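Long-range contacts in transmembrane beta-barrels (Synthetic construct, PDB 6X9Z), which folds as a de novo designed eight-stranded antiparallel beta-barrel intended to span a lipid membrane: residues A[64-69]-A[90-95]; A[96-101]-A[116-121]. All blocks are in the same frame, centred on the assembly; numbering follows the deposited sequence. Where two conformers were deposited one is given.

Contact 1. Residues A[64-69]-A[90-95]; sequences PDLEPY and ALYRVS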
loop_
_atom_site.group_PDB
_atom_site.type_symbol
_atom_site.label_atom_id
_atom_site.label_comp_id
_atom_site.label_asym_id
_atom_site.label_seq_id
_atom_site.Cartn_x
_atom_site.Cartn_y
_atom_site.Cartn_z
ATOM N N PRO A 64 -0.613 -19.193 -4.967
ATOM C CA PRO A 64 -1.917 -18.783 -4.416
ATOM C C PRO A 64 -1.830 -18.180 -3.020
ATOM O O PRO A 64 -2.834 -17.637 -2.542
ATOM C CB PRO A 64 -2.720 -20.088 -4.406
ATOM C CG PRO A 64 -2.153 -20.873 -5.520
ATOM C CD PRO A 64 -0.678 -20.553 -5.536
ATOM N N ASP A 65 -0.672 -18.249 -2.353
ATOM C CA ASP A 65 -0.513 -17.702 -1.012
ATOM C C ASP A 65 0.277 -16.404 -0.958
ATOM O O ASP A 65 0.141 -15.664 0.021
ATOM C CB ASP A 65 0.195 -18.707 -0.090
ATOM C CG ASP A 65 -0.325 -20.117 -0.249
ATOM O OD1 ASP A 65 0.160 -20.825 -1.155
ATOM O OD2 ASP A 65 -1.207 -20.517 0.538
ATOM N N LEU A 66 1.116 -16.125 -1.952
ATOM C CA LEU A 66 2.030 -14.992 -1.902
ATOM C C LEU A 66 1.870 -14.142 -3.152
ATOM O O LEU A 66 1.855 -14.668 -4.270
ATOM C CB LEU A 66 3.479 -15.467 -1.759
ATOM C CG LEU A 66 4.589 -14.423 -1.865
ATOM C CD1 LEU A 66 4.450 -13.360 -0.789
ATOM C CD2 LEU A 66 5.942 -15.096 -1.772
ATOM N N GLU A 67 1.749 -12.829 -2.954
ATOM C CA GLU A 67 1.603 -11.868 -4.044
ATOM C C GLU A 67 2.514 -10.679 -3.776
ATOM O O GLU A 67 2.117 -9.705 -3.123
ATOM C CB GLU A 67 0.149 -11.418 -4.203
ATOM C CG GLU A 67 -0.032 -10.375 -5.297
ATOM C CD GLU A 67 -1.481 -10.019 -5.557
ATOM O OE1 GLU A 67 -2.369 -10.492 -4.818
ATOM O OE2 GLU A 67 -1.735 -9.259 -6.514
ATOM N N PRO A 68 3.751 -10.726 -4.264
ATOM C CA PRO A 68 4.668 -9.602 -4.059
ATOM C C PRO A 68 4.263 -8.401 -4.898
ATOM O O PRO A 68 3.578 -8.520 -5.915
ATOM C CB PRO A 68 6.023 -10.158 -4.515
ATOM C CG PRO A 68 5.835 -11.654 -4.621
ATOM C CD PRO A 68 4.398 -11.856 -4.947
ATOM N N TYR A 69 4.709 -7.225 -4.461
ATOM C CA TYR A 69 4.452 -6.007 -5.215
ATOM C C TYR A 69 5.514 -4.973 -4.880
ATOM O O TYR A 69 6.081 -4.970 -3.784
ATOM C CB TYR A 69 3.050 -5.441 -4.934
ATOM C CG TYR A 69 2.845 -4.931 -3.527
ATOM C CD1 TYR A 69 3.048 -3.592 -3.219
ATOM C CD2 TYR A 69 2.447 -5.785 -2.505
ATOM C CE1 TYR A 69 2.868 -3.116 -1.938
ATOM C CE2 TYR A 69 2.263 -5.315 -1.214
ATOM C CZ TYR A 69 2.477 -3.979 -0.940
ATOM O OH TYR A 69 2.297 -3.506 0.338
ATOM N N ALA A 90 4.304 -7.427 0.187
ATOM C CA ALA A 90 3.631 -8.598 -0.345
ATOM C C ALA A 90 2.309 -8.791 0.379
ATOM O O ALA A 90 2.120 -8.314 1.502
ATOM C CB ALA A 90 4.498 -9.856 -0.219
ATOM N N LEU A 91 1.399 -9.483 -0.292
ATOM C CA LEU A 91 0.125 -9.887 0.284
ATOM C C LEU A 91 0.140 -11.390 0.510
ATOM O O LEU A 91 0.460 -12.156 -0.404
ATOM C CB LEU A 91 -1.038 -9.502 -0.630
ATOM C CG LEU A 91 -1.214 -8.007 -0.869
ATOM C CD1 LEU A 91 -2.299 -7.767 -1.897
ATOM C CD2 LEU A 91 -1.556 -7.326 0.433
ATOM N N TYR A 92 -0.203 -11.802 1.721
ATOM C CA TYR A 92 -0.254 -13.208 2.105
ATOM C C TYR A 92 -1.724 -13.590 2.250
ATOM O O TYR A 92 -2.368 -13.243 3.242
ATOM C CB TYR A 92 0.527 -13.440 3.395
ATOM C CG TYR A 92 1.996 -13.101 3.268
ATOM C CD1 TYR A 92 2.462 -11.815 3.513
ATOM C CD2 TYR A 92 2.913 -14.068 2.883
ATOM C CE1 TYR A 92 3.806 -11.509 3.391
ATOM C CE2 TYR A 92 4.252 -13.774 2.755
ATOM C CZ TYR A 92 4.695 -12.496 3.009
ATOM O OH TYR A 92 6.036 -12.213 2.875
ATOM N N ARG A 93 -2.252 -14.300 1.254
ATOM C CA ARG A 93 -3.649 -14.713 1.288
ATOM C C ARG A 93 -3.909 -15.622 2.481
ATOM O O ARG A 93 -3.185 -16.596 2.707
ATOM C CB ARG A 93 -4.015 -15.420 -0.020
ATOM C CG ARG A 93 -5.140 -16.448 0.071
ATOM C CD ARG A 93 -4.578 -17.860 0.214
ATOM N NE ARG A 93 -5.390 -18.872 -0.451
ATOM C CZ ARG A 93 -5.025 -20.141 -0.584
ATOM N NH1 ARG A 93 -5.820 -21.002 -1.208
ATOM N NH2 ARG A 93 -3.861 -20.551 -0.094
ATOM N N VAL A 94 -4.939 -15.293 3.256
ATOM C CA VAL A 94 -5.389 -16.153 4.345
ATOM C C VAL A 94 -6.812 -16.646 4.153
ATOM O O VAL A 94 -7.217 -17.601 4.833
ATOM C CB VAL A 94 -5.248 -15.459 5.716
ATOM C CG1 VAL A 94 -3.779 -15.281 6.063
ATOM C CG2 VAL A 94 -5.973 -14.125 5.724
ATOM N N SER A 95 -7.581 -16.039 3.258
ATOM C CA SER A 95 -8.894 -16.544 2.889
ATOM C C SER A 95 -9.193 -16.065 1.479
ATOM O O SER A 95 -8.439 -15.258 0.920
ATOM C CB SER A 95 -9.974 -16.064 3.869
ATOM O OG SER A 95 -10.455 -14.786 3.492
#
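L66 has CG anti to its backbone N (chi1 172°), and chi2 then turns CD1 toward Y92 and A90 of the partner strand. R93 also has CG anti to N (chi1 153°). Its chain then bends at chi2 and chi3 and brings the guanidinium to D65.

D65 OD2 meets R93 NH2 at 2.7 Å, a salt bridge. The carboxylate oxygen lies at the guanidinium edge, in its plane, while the two planes are turned 72° apart. P64 O sits over one face of the same guanidinium.

On the face that holds L66, P68, A90 and Y92, the contact is apolar. L66 CD1 lies 3.6 Å from Y92 CE2. The same methyl is 3.6 Å from A90 CB, so one branch touches two residues of the other strand. The side chains of L66 and Y92 run side by side and point the same way.

The backbones pair antiparallel. E67 and L91 form a hydrogen-bonded pair, with E67 N to L91 O at 2.9 Å and L91 N to E67 O at 2.9 Å. R93 N to D65 O, at 3.0 Å, carries the pairing into the turn before strand 66-77.

The Y69 ring lies on the barrel interior, against L91 and M101. Its CE2 comes within 3.3 Å of A90 N, and its hydroxyl is hydrogen-bonded to E103.

The chemistry thus differs by side. Inside, the E67 carboxylate and the Y69 hydroxyl lie among apolar groups such as L91. Outside, the L66, A90 and Y92 face is largely apolar, consistent with a lipid-facing wall. An ion pair lies at the exposed barrel end.

Contact 2. Residues A[96-101]-A[116-121]; sequences PNLALM and IGIAYK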
loop_
_atom_site.group_PDB
_atom_site.type_symbol
_atom_site.label_atom_id
_atom_site.label_comp_id
_atom_site.label_asym_id
_atom_site.label_seq_id
_atom_site.Cartn_x
_atom_site.Cartn_y
_atom_site.Cartn_z
ATOM N N PRO A 96 -10.263 -16.566 0.861
ATOM C CA PRO A 96 -10.684 -15.995 -0.427
ATOM C C PRO A 96 -11.061 -14.533 -0.325
ATOM O O PRO A 96 -11.079 -13.832 -1.347
ATOM C CB PRO A 96 -11.887 -16.864 -0.811
ATOM C CG PRO A 96 -11.603 -18.170 -0.163
ATOM C CD PRO A 96 -10.971 -17.826 1.153
ATOM N N ASN A 97 -11.351 -14.051 0.879
ATOM C CA ASN A 97 -11.769 -12.683 1.104
ATOM C C ASN A 97 -10.678 -11.800 1.685
ATOM O O ASN A 97 -10.757 -10.574 1.546
ATOM C CB ASN A 97 -12.974 -12.660 2.057
ATOM C CG ASN A 97 -13.955 -11.584 1.706
ATOM O OD1 ASN A 97 -13.729 -10.814 0.775
ATOM N ND2 ASN A 97 -15.068 -11.530 2.431
ATOM N N LEU A 98 -9.664 -12.385 2.318
ATOM C CA LEU A 98 -8.761 -11.646 3.182
ATOM C C LEU A 98 -7.313 -12.004 2.888
ATOM O O LEU A 98 -6.993 -13.131 2.499
ATOM C CB LEU A 98 -9.070 -11.931 4.652
ATOM C CG LEU A 98 -8.285 -11.168 5.719
ATOM C CD1 LEU A 98 -8.523 -9.674 5.602
ATOM C CD2 LEU A 98 -8.687 -11.675 7.086
ATOM N N ALA A 99 -6.436 -11.028 3.108
ATOM C CA ALA A 99 -5.007 -11.221 2.942
ATOM C C ALA A 99 -4.285 -10.357 3.962
ATOM O O ALA A 99 -4.737 -9.260 4.294
ATOM C CB ALA A 99 -4.551 -10.868 1.523
ATOM N N LEU A 100 -3.170 -10.873 4.468
ATOM C CA LEU A 100 -2.301 -10.104 5.343
ATOM C C LEU A 100 -1.302 -9.330 4.501
ATOM O O LEU A 100 -0.774 -9.842 3.509
ATOM C CB LEU A 100 -1.567 -11.014 6.323
ATOM C CG LEU A 100 -2.502 -11.951 7.083
ATOM C CD1 LEU A 100 -1.700 -12.854 7.986
ATOM C CD2 LEU A 100 -3.534 -11.153 7.864
ATOM N N MET A 101 -1.050 -8.091 4.902
ATOM C CA MET A 101 -0.262 -7.160 4.114
ATOM C C MET A 101 0.920 -6.691 4.941
ATOM O O MET A 101 0.752 -6.273 6.091
ATOM C CB MET A 101 -1.119 -5.976 3.673
ATOM C CG MET A 101 -0.398 -4.936 2.844
ATOM S SD MET A 101 -1.564 -3.635 2.408
ATOM C CE MET A 101 -0.534 -2.559 1.423
ATOM N N ILE A 116 2.173 -2.834 8.435
ATOM C CA ILE A 116 1.458 -4.101 8.448
ATOM C C ILE A 116 -0.032 -3.799 8.457
ATOM O O ILE A 116 -0.473 -2.764 8.966
ATOM C CB ILE A 116 1.845 -4.979 9.654
ATOM C CG1 ILE A 116 1.544 -4.242 10.960
ATOM C CG2 ILE A 116 3.313 -5.377 9.577
ATOM C CD1 ILE A 116 1.870 -5.039 12.203
ATOM N N GLY A 117 -0.806 -4.708 7.882
ATOM C CA GLY A 117 -2.235 -4.496 7.784
ATOM C C GLY A 117 -2.900 -5.660 7.086
ATOM O O GLY A 117 -2.309 -6.727 6.915
ATOM N N ILE A 118 -4.155 -5.441 6.698
ATOM C CA ILE A 118 -4.936 -6.449 5.996
ATOM C C ILE A 118 -5.407 -5.866 4.673
ATOM O O ILE A 118 -5.459 -4.650 4.478
ATOM C CB ILE A 118 -6.143 -6.941 6.817
ATOM C CG1 ILE A 118 -7.109 -5.782 7.064
ATOM C CG2 ILE A 118 -5.684 -7.604 8.107
ATOM C CD1 ILE A 118 -8.271 -6.122 7.960
ATOM N N ALA A 119 -5.766 -6.763 3.760
ATOM C CA ALA A 119 -6.260 -6.388 2.443
ATOM C C ALA A 119 -7.512 -7.199 2.156
ATOM O O ALA A 119 -7.448 -8.430 2.059
ATOM C CB ALA A 119 -5.196 -6.613 1.366
ATOM N N TYR A 120 -8.643 -6.510 2.038
ATOM C CA TYR A 120 -9.943 -7.132 1.834
ATOM C C TYR A 120 -10.318 -7.030 0.365
ATOM O O TYR A 120 -10.259 -5.943 -0.217
ATOM C CB TYR A 120 -10.998 -6.448 2.702
ATOM C CG TYR A 120 -12.369 -7.093 2.700
ATOM C CD1 TYR A 120 -13.349 -6.696 1.796
ATOM C CD2 TYR A 120 -12.696 -8.071 3.627
ATOM C CE1 TYR A 120 -14.611 -7.272 1.806
ATOM C CE2 TYR A 120 -13.953 -8.649 3.645
ATOM C CZ TYR A 120 -14.904 -8.248 2.735
ATOM O OH TYR A 120 -16.148 -8.837 2.768
ATOM N N LYS A 121 -10.705 -8.158 -0.227
ATOM C CA LYS A 121 -10.999 -8.229 -1.653
ATOM C C LYS A 121 -12.492 -8.010 -1.864
ATOM O O LYS A 121 -13.312 -8.846 -1.470
ATOM C CB LYS A 121 -10.550 -9.571 -2.224
ATOM C CG LYS A 121 -10.715 -9.678 -3.726
ATOM C CD LYS A 121 -10.257 -11.031 -4.253
ATOM C CE LYS A 121 -10.460 -11.115 -5.760
ATOM N NZ LYS A 121 -9.854 -12.336 -6.350
#
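The flat end group of N97 lies against one face of the Y120 ring, offset toward its rim. N97 CG is 3.5 Å from Y120 CE2, and the amide and ring planes are 45° apart. The two side chains lie across each other at the exposed end of the hairpin. An alanine in place of N97 would remove the amide and would probably leave that part of the Y120 ring without its cover, freer to turn.

Next to this pair, the backbone of N97 takes part as well. K121 N gives a nearly straight hydrogen bond to N97 O, 3.0 Å long, with 172° at the hydrogen. A99 and A119 form the next hydrogen-bonded pair. A119 N to A99 O is 2.8 Å, whereas the return bond from A99 N is weak. M101 and G117 follow, with M101 N to G117 O at 2.7 Å.

I118 is shared by two leucines on the Y120 face. L98 has CG anti to its backbone N, and chi2 (61°) then brings its CD1 to I118 CB, 3.8 Å away. L100 CD2 reaches the CG2 branch of I118, 4.2 Å away. Both leucines cross the isoleucine at a slant. This apolar outer surface fits a wall designed to face lipid.

On the opposite face A99 and A119 are small, with their CB atoms 4.3 Å apart. M101 is the long side chain there. Its CB lies 3.5 Å from G117 O, and the extended methionine chain leads on into the barrel.

The hairpin of strands 98-106 and 112-121 is flanked by two further strands. Strand 8-17 bonds to I116, I118 and Y120 and so closes the barrel, with V13 against M101. Strand 82-93 lies along the other edge, where L91 packs on M101 and A119.

Contacts 1 and 2 are successive hairpins of one closed barrel, with centres about 8 Å apart. Strand 82-93 belongs to contact 1 and strand 98-106 to contact 2, and the two are neighbours in the sheet. Y92 N and L100 O, 2.7 Å apart, probably form a hydrogen bond across that seam. Inside the barrel, Y69 OH lies 3.2 Å from M101 CE. Elsewhere along the seam, V94 touches L100. Where the two segments join, S95 OG accepts a hydrogen bond from N97 N. No ligand or active site is involved. The two contacts together make a continuous piece of wall at one end of the barrel.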